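Local coordinates for 5-carboxymethyl-2-hydroxymuconate semialdehyde dehydrogenase (PDB 2D4E), which probably catalyses the NAD-dependent oxidation of 5-carboxymethyl-2-hydroxymuconate semialdehyde to the corresponding carboxylate, at residues V161-V166 with V242-L247; R267-L272 with G482-G487. All blocks are in the same frame, centred on the assembly; numbering follows the deposited sequence.

In the fold
Both contacts sit on the five-stranded parallel sheet of the NAD-binding part of this aldehyde dehydrogenase, with centres about 12 Å apart. Contact 1 brings the start of strand 166-169 against strand 244-248; contact 2 lays the 482-487 loop on the neighbouring strand 267-271. The strands share probable hydrogen bonds, Leu245 N to Arg267 O (2.9 Å) and Leu247 O to Glu271 N (2.8 Å), and Ala163 CB packs on Arg267 NH1 at 3.6 Å. Contact 2 holds the nicotinamide end of the cofactor through Leu272, whereas in contact 1 the side chain of Thr246 stays about 10 Å from NAD at the nearest atoms, although Leu247 touches the cofactor.

Contact 1 (V161-V166 with V242-L247)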
ATOM      1  N   VAL C 161       4.245   8.751 -13.972  1.00 14.18           N
ATOM      2  CA  VAL C 161       4.165   8.993 -15.405  1.00 14.15           C
ATOM      3  C   VAL C 161       5.232   8.172 -16.131  1.00 16.26           C
ATOM      4  O   VAL C 161       6.281   7.857 -15.561  1.00 14.01           O
ATOM      5  CB  VAL C 161       4.364  10.500 -15.743  1.00 15.73           C
ATOM      6  CG1 VAL C 161       3.276  11.336 -15.059  1.00 17.75           C
ATOM      7  CG2 VAL C 161       5.752  10.970 -15.303  1.00 13.42           C
ATOM      8  N   PRO C 162       4.968   7.801 -17.396  1.00 17.15           N
ATOM      9  CA  PRO C 162       5.923   7.015 -18.190  1.00 18.45           C
ATOM     10  C   PRO C 162       7.305   7.682 -18.141  1.00 22.41           C
ATOM     11  O   PRO C 162       7.421   8.887 -18.369  1.00 23.13           O
ATOM     12  CB  PRO C 162       5.316   7.049 -19.588  1.00 13.32           C
ATOM     13  CG  PRO C 162       3.830   7.111 -19.307  1.00 21.08           C
ATOM     14  CD  PRO C 162       3.750   8.106 -18.172  1.00 17.51           C
ATOM     15  N   ALA C 163       8.349   6.903 -17.858  1.00 21.00           N
ATOM     16  CA  ALA C 163       9.701   7.458 -17.753  1.00 20.86           C
ATOM     17  C   ALA C 163      10.402   7.785 -19.076  1.00 22.81           C
ATOM     18  O   ALA C 163      11.207   8.716 -19.134  1.00 23.86           O
ATOM     19  CB  ALA C 163      10.569   6.532 -16.916  1.00 15.93           C
ATOM     20  N   GLY C 164      10.108   7.027 -20.130  1.00 22.46           N
ATOM     21  CA  GLY C 164      10.734   7.278 -21.420  1.00 20.36           C
ATOM     22  C   GLY C 164      11.157   6.022 -22.166  1.00 20.21           C
ATOM     23  O   GLY C 164      11.066   4.925 -21.619  1.00 24.11           O
ATOM     24  N   PRO C 165      11.630   6.149 -23.421  1.00 21.34           N
ATOM     25  CA  PRO C 165      12.065   4.999 -24.223  1.00 17.98           C
ATOM     26  C   PRO C 165      13.000   4.066 -23.443  1.00 21.25           C
ATOM     27  O   PRO C 165      13.864   4.520 -22.684  1.00 19.82           O
ATOM     28  CB  PRO C 165      12.756   5.655 -25.418  1.00 20.56           C
ATOM     29  CG  PRO C 165      11.962   6.922 -25.595  1.00 19.92           C
ATOM     30  CD  PRO C 165      11.795   7.409 -24.173  1.00 16.14           C
ATOM     31  N   VAL C 166      12.824   2.763 -23.642  1.00 18.94           N
ATOM     32  CA  VAL C 166      13.631   1.773 -22.947  1.00 14.55           C
ATOM     33  C   VAL C 166      14.473   0.920 -23.890  1.00 16.42           C
ATOM     34  O   VAL C 166      13.959   0.323 -24.832  1.00 15.19           O
ATOM     35  CB  VAL C 166      12.740   0.823 -22.103  1.00 18.41           C
ATOM     36  CG1 VAL C 166      13.620  -0.115 -21.257  1.00 12.22           C
ATOM     37  CG2 VAL C 166      11.808   1.637 -21.211  1.00 16.28           C
ATOM     38  N   VAL C 242      17.577   7.388 -25.366  1.00 18.67           N
ATOM     39  CA  VAL C 242      17.068   6.210 -24.659  1.00 19.46           C
ATOM     40  C   VAL C 242      17.510   6.308 -23.199  1.00 18.63           C
ATOM     41  O   VAL C 242      18.518   5.728 -22.796  1.00 19.53           O
ATOM     42  CB  VAL C 242      17.610   4.907 -25.296  1.00 22.49           C
ATOM     43  CG1 VAL C 242      17.002   3.689 -24.605  1.00 17.10           C
ATOM     44  CG2 VAL C 242      17.283   4.893 -26.787  1.00 17.83           C
ATOM     45  N   PRO C 243      16.737   7.042 -22.381  1.00 21.38           N
ATOM     46  CA  PRO C 243      17.025   7.252 -20.959  1.00 18.46           C
ATOM     47  C   PRO C 243      17.005   6.026 -20.054  1.00 23.64           C
ATOM     48  O   PRO C 243      17.690   6.005 -19.032  1.00 23.44           O
ATOM     49  CB  PRO C 243      15.991   8.301 -20.556  1.00 18.11           C
ATOM     50  CG  PRO C 243      14.812   7.937 -21.409  1.00 16.02           C
ATOM     51  CD  PRO C 243      15.441   7.646 -22.754  1.00 12.51           C
ATOM     52  N   LEU C 244      16.233   5.008 -20.425  1.00 21.63           N
ATOM     53  CA  LEU C 244      16.145   3.790 -19.621  1.00 18.15           C
ATOM     54  C   LEU C 244      16.778   2.579 -20.307  1.00 23.27           C
ATOM     55  O   LEU C 244      16.657   2.394 -21.524  1.00 22.12           O
ATOM     56  CB  LEU C 244      14.681   3.483 -19.284  1.00 18.42           C
ATOM     57  CG  LEU C 244      14.079   4.153 -18.044  1.00 22.04           C
ATOM     58  CD1 LEU C 244      14.165   5.684 -18.142  1.00 17.40           C
ATOM     59  CD2 LEU C 244      12.633   3.694 -17.901  1.00 18.54           C
ATOM     60  N   LEU C 245      17.445   1.750 -19.512  1.00 19.93           N
ATOM     61  CA  LEU C 245      18.107   0.564 -20.032  1.00 20.97           C
ATOM     62  C   LEU C 245      17.893  -0.651 -19.146  1.00 21.02           C
ATOM     63  O   LEU C 245      18.119  -0.579 -17.946  1.00 22.01           O
ATOM     64  CB  LEU C 245      19.617   0.794 -20.126  1.00 20.78           C
ATOM     65  CG  LEU C 245      20.213   1.860 -21.041  1.00 19.18           C
ATOM     66  CD1 LEU C 245      21.698   1.969 -20.744  1.00 18.43           C
ATOM     67  CD2 LEU C 245      19.983   1.500 -22.504  1.00 22.20           C
ATOM     68  N   THR C 246      17.442  -1.759 -19.723  1.00 17.96           N
ATOM     69  CA  THR C 246      17.305  -2.975 -18.936  1.00 17.01           C
ATOM     70  C   THR C 246      18.413  -3.879 -19.458  1.00 15.62           C
ATOM     71  O   THR C 246      18.697  -3.902 -20.655  1.00 17.01           O
ATOM     72  CB  THR C 246      15.945  -3.697 -19.142  1.00 15.61           C
ATOM     73  OG1 THR C 246      15.862  -4.193 -20.482  1.00 17.59           O
ATOM     74  CG2 THR C 246      14.780  -2.752 -18.875  1.00 20.16           C
ATOM     75  N   LEU C 247      19.062  -4.603 -18.562  1.00 18.19           N
ATOM     76  CA  LEU C 247      20.117  -5.502 -18.975  1.00 17.65           C
ATOM     77  C   LEU C 247      19.986  -6.826 -18.262  1.00 18.65           C
ATOM     78  O   LEU C 247      19.847  -6.886 -17.040  1.00 18.94           O
ATOM     79  CB  LEU C 247      21.497  -4.909 -18.687  1.00 17.10           C
ATOM     80  CG  LEU C 247      22.660  -5.892 -18.884  1.00 17.69           C
ATOM     81  CD1 LEU C 247      22.738  -6.340 -20.344  1.00 17.53           C
ATOM     82  CD2 LEU C 247      23.960  -5.230 -18.465  1.00 17.08           C
TER
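Pro165 O receives one hydrogen bond across this contact, a weak one from Leu244 N (3.3 Å, 153° at the hydrogen), and four side-chain carbons from three residues crowd round it. The closest is Pro243 CD, 3.5 Å from Pro165 O, with Pro243 CG, Leu244 CB and Val242 CG1 a little farther off. One residue on, the strands make a parallel bridge: Val166 lies beside Leu244, and Val166 CA sends its hydrogen toward Leu244 O at 3.4 Å. The side chains of this pair leave the sheet on the same face and cross obliquely, Val166 CG2 meeting Leu244 CB at 3.9 Å. Val166 CG1, the other branch, stands anti to the backbone N (chi1 -174°) and reaches Thr246 CG2 at 3.7 Å, methyl to methyl and about at a right angle. Ala163 CB comes up from the turn before the strand, 3.6 Å from Leu244 CD2, so that Leu244 CD2 fits between Ala163 CB and Val166 CG2. Helix 488-495 covers the Val166, Leu244 and Thr246 side with Phe494 and Tyr495. The rings of Pro165 and Pro243 cross obliquely, CD to CD, and Pro165 also packs on Ala73 and Phe77 of helix 63-80. Gly164 has backbone angles that call for glycine, and a CB there would fall 2.9 Å from Pro243 CG. Val166 is hydrogen-bonded to the strand on its other side through Thr192 and Val194; between these two segments, however, the junction is mostly apolar, and its cohesion would come mainly from side-chain packing.

Contact 2 (R267-L272 with G482-G487); sequences RLSPEL and GDRREG. With NAD (nicotinamide-adenine-dinucleotide), chain K.
Two arginines cross here at about a right angle: the Arg267 chain passes over the Arg484 guanidinium, with Arg267 CG above one face and 3.3 Å from Arg484 NH2. The charged groups do not stack, though their planes are only 18° apart. Asp483 of the second subunit makes salt bridges to Arg267 NE and Arg484 NH2, which would offset the repulsion of the like charges, while Asp497 of the same chain takes Arg267 NH2. A bend at chi2 carries Arg484 along strand 267-271, where Arg484 NE gives Leu268 O a weak bond of 3.4 Å. An alanine in place of Arg484 would lose the group on which Arg267 CG rests and the weak bond to Leu268 O, and would probably loosen the subunit interface. Asp483 N bonds to Pro270 O (3.1 Å, 154°) in the carbonyl plane. Gly482 CA makes a CA-H...O contact with Pro270 O at 3.2 Å; a CB there would run into this oxygen, and the backbone angles also demand glycine. Ser269 OG, hydrogen-bonded to Arg182, is joined by one water to Asp483 O and by another to Arg485 O and, weakly, Glu486 OE2. Glu271 OE2 lies 3.3 Å from Glu486 CG; Arg182 salt-bridges both carboxylates and would offset their repulsion, and Tyr495 OH hydrogen-bonds Glu486 OE2. Leu272 O accepts a nearly straight bond from NAD N7N (3.1 Å, 166°). This is the nicotinamide carboxamide site of an aldehyde dehydrogenase, at the Glu-Leu start of a segment resembling the family's glutamate signature.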
ATOM      1  N   ARG C 267      19.011   5.424 -16.417  1.00 19.66           N
ATOM      2  CA  ARG C 267      18.471   4.588 -15.354  1.00 19.98           C
ATOM      3  C   ARG C 267      18.644   3.144 -15.825  1.00 21.31           C
ATOM      4  O   ARG C 267      18.235   2.795 -16.934  1.00 21.93           O
ATOM      5  CB  ARG C 267      16.989   4.902 -15.146  1.00 17.89           C
ATOM      6  CG  ARG C 267      16.349   4.210 -13.955  1.00 22.65           C
ATOM      7  CD  ARG C 267      14.880   4.624 -13.820  1.00 22.05           C
ATOM      8  NE  ARG C 267      14.728   6.068 -13.967  1.00 23.68           N
ATOM      9  CZ  ARG C 267      13.564   6.709 -13.993  1.00 30.92           C
ATOM     10  NH1 ARG C 267      12.422   6.040 -13.870  1.00 26.90           N
ATOM     11  NH2 ARG C 267      13.543   8.028 -14.139  1.00 25.33           N
ATOM     12  N   LEU C 268      19.238   2.307 -14.980  1.00 24.47           N
ATOM     13  CA  LEU C 268      19.490   0.910 -15.331  1.00 21.71           C
ATOM     14  C   LEU C 268      18.788  -0.093 -14.411  1.00 25.48           C
ATOM     15  O   LEU C 268      18.698   0.113 -13.200  1.00 18.63           O
ATOM     16  CB  LEU C 268      21.008   0.662 -15.320  1.00 28.99           C
ATOM     17  CG  LEU C 268      21.591  -0.733 -15.590  1.00 43.12           C
ATOM     18  CD1 LEU C 268      21.127  -1.266 -16.945  1.00 41.37           C
ATOM     19  CD2 LEU C 268      23.113  -0.647 -15.561  1.00 42.07           C
ATOM     20  N   SER C 269      18.294  -1.177 -15.008  1.00 22.87           N
ATOM     21  CA  SER C 269      17.614  -2.246 -14.281  1.00 18.89           C
ATOM     22  C   SER C 269      18.307  -3.554 -14.654  1.00 23.18           C
ATOM     23  O   SER C 269      17.802  -4.328 -15.472  1.00 19.96           O
ATOM     24  CB  SER C 269      16.140  -2.306 -14.683  1.00 20.15           C
ATOM     25  OG  SER C 269      15.490  -3.385 -14.039  1.00 18.99           O
ATOM     26  N   PRO C 270      19.470  -3.825 -14.045  1.00 16.45           N
ATOM     27  CA  PRO C 270      20.226  -5.041 -14.340  1.00 17.02           C
ATOM     28  C   PRO C 270      19.898  -6.315 -13.574  1.00 19.13           C
ATOM     29  O   PRO C 270      19.780  -6.313 -12.352  1.00 19.17           O
ATOM     30  CB  PRO C 270      21.666  -4.601 -14.102  1.00 15.53           C
ATOM     31  CG  PRO C 270      21.520  -3.740 -12.881  1.00 16.75           C
ATOM     32  CD  PRO C 270      20.248  -2.926 -13.167  1.00 20.43           C
ATOM     33  N   GLU C 271      19.759  -7.398 -14.328  1.00 16.80           N
ATOM     34  CA  GLU C 271      19.518  -8.736 -13.795  1.00 16.20           C
ATOM     35  C   GLU C 271      20.776  -9.434 -14.303  1.00 17.57           C
ATOM     36  O   GLU C 271      20.883  -9.778 -15.483  1.00 19.10           O
ATOM     37  CB  GLU C 271      18.251  -9.335 -14.402  1.00 15.32           C
ATOM     38  CG  GLU C 271      16.978  -8.607 -13.973  1.00 16.32           C
ATOM     39  CD  GLU C 271      15.738  -9.134 -14.665  1.00 20.25           C
ATOM     40  OE1 GLU C 271      15.873  -9.655 -15.790  1.00 24.98           O
ATOM     41  OE2 GLU C 271      14.626  -9.011 -14.098  1.00 21.60           O
ATOM     42  N   LEU C 272      21.744  -9.599 -13.410  1.00 18.37           N
ATOM     43  CA  LEU C 272      23.031 -10.163 -13.782  1.00 17.93           C
ATOM     44  C   LEU C 272      23.291 -11.611 -13.359  1.00 20.00           C
ATOM     45  O   LEU C 272      22.355 -12.387 -13.163  1.00 18.61           O
ATOM     46  CB  LEU C 272      24.129  -9.218 -13.267  1.00 17.50           C
ATOM     47  CG  LEU C 272      23.807  -7.732 -13.552  1.00 17.77           C
ATOM     48  CD1 LEU C 272      24.824  -6.837 -12.873  1.00 14.71           C
ATOM     49  CD2 LEU C 272      23.785  -7.466 -15.062  1.00 11.38           C
ATOM     50  N   GLY C 482      22.854  -7.855  -9.577  1.00 17.65           N
ATOM     51  CA  GLY C 482      22.027  -6.800 -10.127  1.00 18.20           C
ATOM     52  C   GLY C 482      21.389  -5.883  -9.108  1.00 21.95           C
ATOM     53  O   GLY C 482      21.769  -5.851  -7.935  1.00 24.06           O
ATOM     54  N   ASP C 483      20.406  -5.131  -9.572  1.00 20.12           N
ATOM     55  CA  ASP C 483      19.704  -4.191  -8.725  1.00 22.38           C
ATOM     56  C   ASP C 483      18.327  -3.930  -9.331  1.00 20.38           C
ATOM     57  O   ASP C 483      18.069  -4.301 -10.478  1.00 19.60           O
ATOM     58  CB  ASP C 483      20.515  -2.895  -8.620  1.00 25.51           C
ATOM     59  CG  ASP C 483      19.908  -1.905  -7.649  1.00 31.18           C
ATOM     60  OD1 ASP C 483      19.511  -2.322  -6.536  1.00 30.36           O
ATOM     61  OD2 ASP C 483      19.835  -0.706  -7.996  1.00 38.92           O
ATOM     62  N   ARG C 484      17.446  -3.302  -8.554  1.00 18.96           N
ATOM     63  CA  ARG C 484      16.089  -3.005  -9.003  1.00 21.46           C
ATOM     64  C   ARG C 484      15.292  -4.300  -9.031  1.00 22.93           C
ATOM     65  O   ARG C 484      15.844  -5.391  -8.868  1.00 22.99           O
ATOM     66  CB  ARG C 484      16.098  -2.403 -10.407  1.00 29.72           C
ATOM     67  CG  ARG C 484      16.936  -1.148 -10.561  1.00 31.70           C
ATOM     68  CD  ARG C 484      16.108   0.075 -10.294  1.00 39.65           C
ATOM     69  NE  ARG C 484      16.820   1.305 -10.630  1.00 37.09           N
ATOM     70  CZ  ARG C 484      16.294   2.515 -10.503  1.00 25.29           C
ATOM     71  NH1 ARG C 484      15.055   2.644 -10.054  1.00 20.48           N
ATOM     72  NH2 ARG C 484      17.010   3.591 -10.806  1.00 33.54           N
ATOM     73  N   ARG C 485      13.991  -4.179  -9.258  1.00 21.00           N
ATOM     74  CA  ARG C 485      13.133  -5.349  -9.303  1.00 19.77           C
ATOM     75  C   ARG C 485      12.136  -5.291 -10.448  1.00 21.33           C
ATOM     76  O   ARG C 485      11.770  -4.214 -10.916  1.00 20.45           O
ATOM     77  CB  ARG C 485      12.377  -5.485  -7.980  1.00 17.23           C
ATOM     78  CG  ARG C 485      13.265  -5.751  -6.767  1.00 16.64           C
ATOM     79  CD  ARG C 485      13.702  -7.211  -6.688  1.00 12.83           C
ATOM     80  NE  ARG C 485      14.544  -7.442  -5.517  1.00 14.57           N
ATOM     81  CZ  ARG C 485      15.856  -7.209  -5.470  1.00 14.09           C
ATOM     82  NH1 ARG C 485      16.498  -6.746  -6.535  1.00 18.86           N
ATOM     83  NH2 ARG C 485      16.527  -7.426  -4.346  1.00 14.85           N
ATOM     84  N   GLU C 486      11.728  -6.470 -10.907  1.00 19.76           N
ATOM     85  CA  GLU C 486      10.730  -6.611 -11.962  1.00 21.45           C
ATOM     86  C   GLU C 486       9.580  -7.366 -11.295  1.00 21.34           C
ATOM     87  O   GLU C 486       9.759  -7.943 -10.214  1.00 19.57           O
ATOM     88  CB  GLU C 486      11.267  -7.442 -13.136  1.00 14.03           C
ATOM     89  CG  GLU C 486      12.227  -6.712 -14.070  1.00 12.73           C
ATOM     90  CD  GLU C 486      11.552  -5.619 -14.891  1.00 15.20           C
ATOM     91  OE1 GLU C 486      10.306  -5.562 -14.926  1.00 19.04           O
ATOM     92  OE2 GLU C 486      12.267  -4.817 -15.516  1.00 17.79           O
ATOM     93  N   GLY C 487       8.410  -7.359 -11.926  1.00 19.03           N
ATOM     94  CA  GLY C 487       7.270  -8.061 -11.362  1.00 18.15           C
ATOM     95  C   GLY C 487       6.171  -7.149 -10.843  1.00 20.66           C
ATOM     96  O   GLY C 487       6.384  -6.393  -9.893  1.00 22.52           O
TER
HETATM   97  PA  NAD K1701      26.183 -11.099 -22.130  1.00 28.04           P
HETATM   98  O1A NAD K1701      27.450 -11.000 -22.847  1.00 35.18           O
HETATM   99  O2A NAD K1701      26.113 -10.162 -20.995  1.00 32.03           O
HETATM  100  O5B NAD K1701      24.882 -10.798 -23.053  1.00 29.93           O
HETATM  101  C5B NAD K1701      23.721  -9.998 -22.649  1.00 24.02           C
HETATM  102  C4B NAD K1701      23.521  -8.912 -23.683  1.00 26.30           C
HETATM  103  O4B NAD K1701      24.630  -8.010 -23.474  1.00 25.28           O
HETATM  104  C3B NAD K1701      23.667  -9.378 -25.159  1.00 24.85           C
HETATM  105  O3B NAD K1701      22.506  -9.000 -25.929  1.00 20.81           O
HETATM  106  C2B NAD K1701      24.968  -8.688 -25.601  1.00 25.91           C
HETATM  107  O2B NAD K1701      24.991  -8.361 -27.009  1.00 22.44           O
HETATM  108  C1B NAD K1701      24.996  -7.475 -24.693  1.00 21.50           C
HETATM  109  N9A NAD K1701      26.329  -6.918 -24.551  1.00 23.48           N
HETATM  110  C8A NAD K1701      27.544  -7.565 -24.417  1.00 20.45           C
HETATM  111  N7A NAD K1701      28.599  -6.724 -24.310  1.00 22.94           N
HETATM  112  C5A NAD K1701      27.997  -5.468 -24.380  1.00 20.50           C
HETATM  113  C6A NAD K1701      28.551  -4.133 -24.330  1.00 26.71           C
HETATM  114  N6A NAD K1701      29.857  -3.889 -24.200  1.00 28.32           N
HETATM  115  N1A NAD K1701      27.646  -3.086 -24.429  1.00 22.55           N
HETATM  116  C2A NAD K1701      26.286  -3.347 -24.568  1.00 20.01           C
HETATM  117  N3A NAD K1701      25.692  -4.530 -24.625  1.00 23.38           N
HETATM  118  C4A NAD K1701      26.596  -5.563 -24.525  1.00 23.35           C
HETATM  119  O3  NAD K1701      26.025 -12.548 -21.693  1.00 38.43           O
HETATM  120  PN  NAD K1701      25.054 -13.777 -21.939  1.00 29.83           P
HETATM  121  O1N NAD K1701      25.928 -14.894 -22.355  1.00 41.02           O
HETATM  122  O2N NAD K1701      24.001 -13.382 -22.889  1.00 31.72           O
HETATM  123  O5D NAD K1701      24.691 -13.896 -20.437  1.00 42.63           O
HETATM  124  C5D NAD K1701      24.215 -15.027 -19.748  1.00 23.70           C
HETATM  125  C4D NAD K1701      24.187 -14.375 -18.401  1.00 23.47           C
HETATM  126  O4D NAD K1701      22.936 -13.696 -18.151  1.00 21.05           O
HETATM  127  C3D NAD K1701      24.520 -15.255 -17.205  1.00 23.42           C
HETATM  128  O3D NAD K1701      25.522 -14.675 -16.347  1.00 29.39           O
HETATM  129  C2D NAD K1701      23.144 -15.401 -16.556  1.00 19.11           C
HETATM  130  O2D NAD K1701      23.272 -15.695 -15.150  1.00 20.88           O
HETATM  131  C1D NAD K1701      22.517 -14.062 -16.871  1.00 22.68           C
HETATM  132  N1N NAD K1701      21.047 -14.072 -16.790  1.00 23.91           N
HETATM  133  C2N NAD K1701      20.566 -13.420 -15.664  1.00 20.92           C
HETATM  134  C3N NAD K1701      19.188 -13.399 -15.509  1.00 23.47           C
HETATM  135  C7N NAD K1701      18.532 -12.737 -14.306  1.00 20.13           C
HETATM  136  O7N NAD K1701      17.317 -12.749 -14.231  1.00 25.59           O
HETATM  137  N7N NAD K1701      19.290 -12.165 -13.354  1.00 21.78           N
HETATM  138  C4N NAD K1701      18.295 -14.038 -16.485  1.00 25.85           C
HETATM  139  C5N NAD K1701      18.935 -14.668 -17.592  1.00 20.86           C
HETATM  140  C6N NAD K1701      20.284 -14.727 -17.810  1.00 19.12           C
HETATM  141  O   HOH W   1      19.971   3.080 -12.280  1.00 29.89           O
HETATM  142  O   HOH W   2      20.226   0.580 -10.557  1.00 42.14           O
HETATM  143  O   HOH W   3      13.016  -3.002 -13.477  1.00 18.67           O
HETATM  144  O   HOH W   4      16.512  -5.479 -12.306  1.00 22.15           O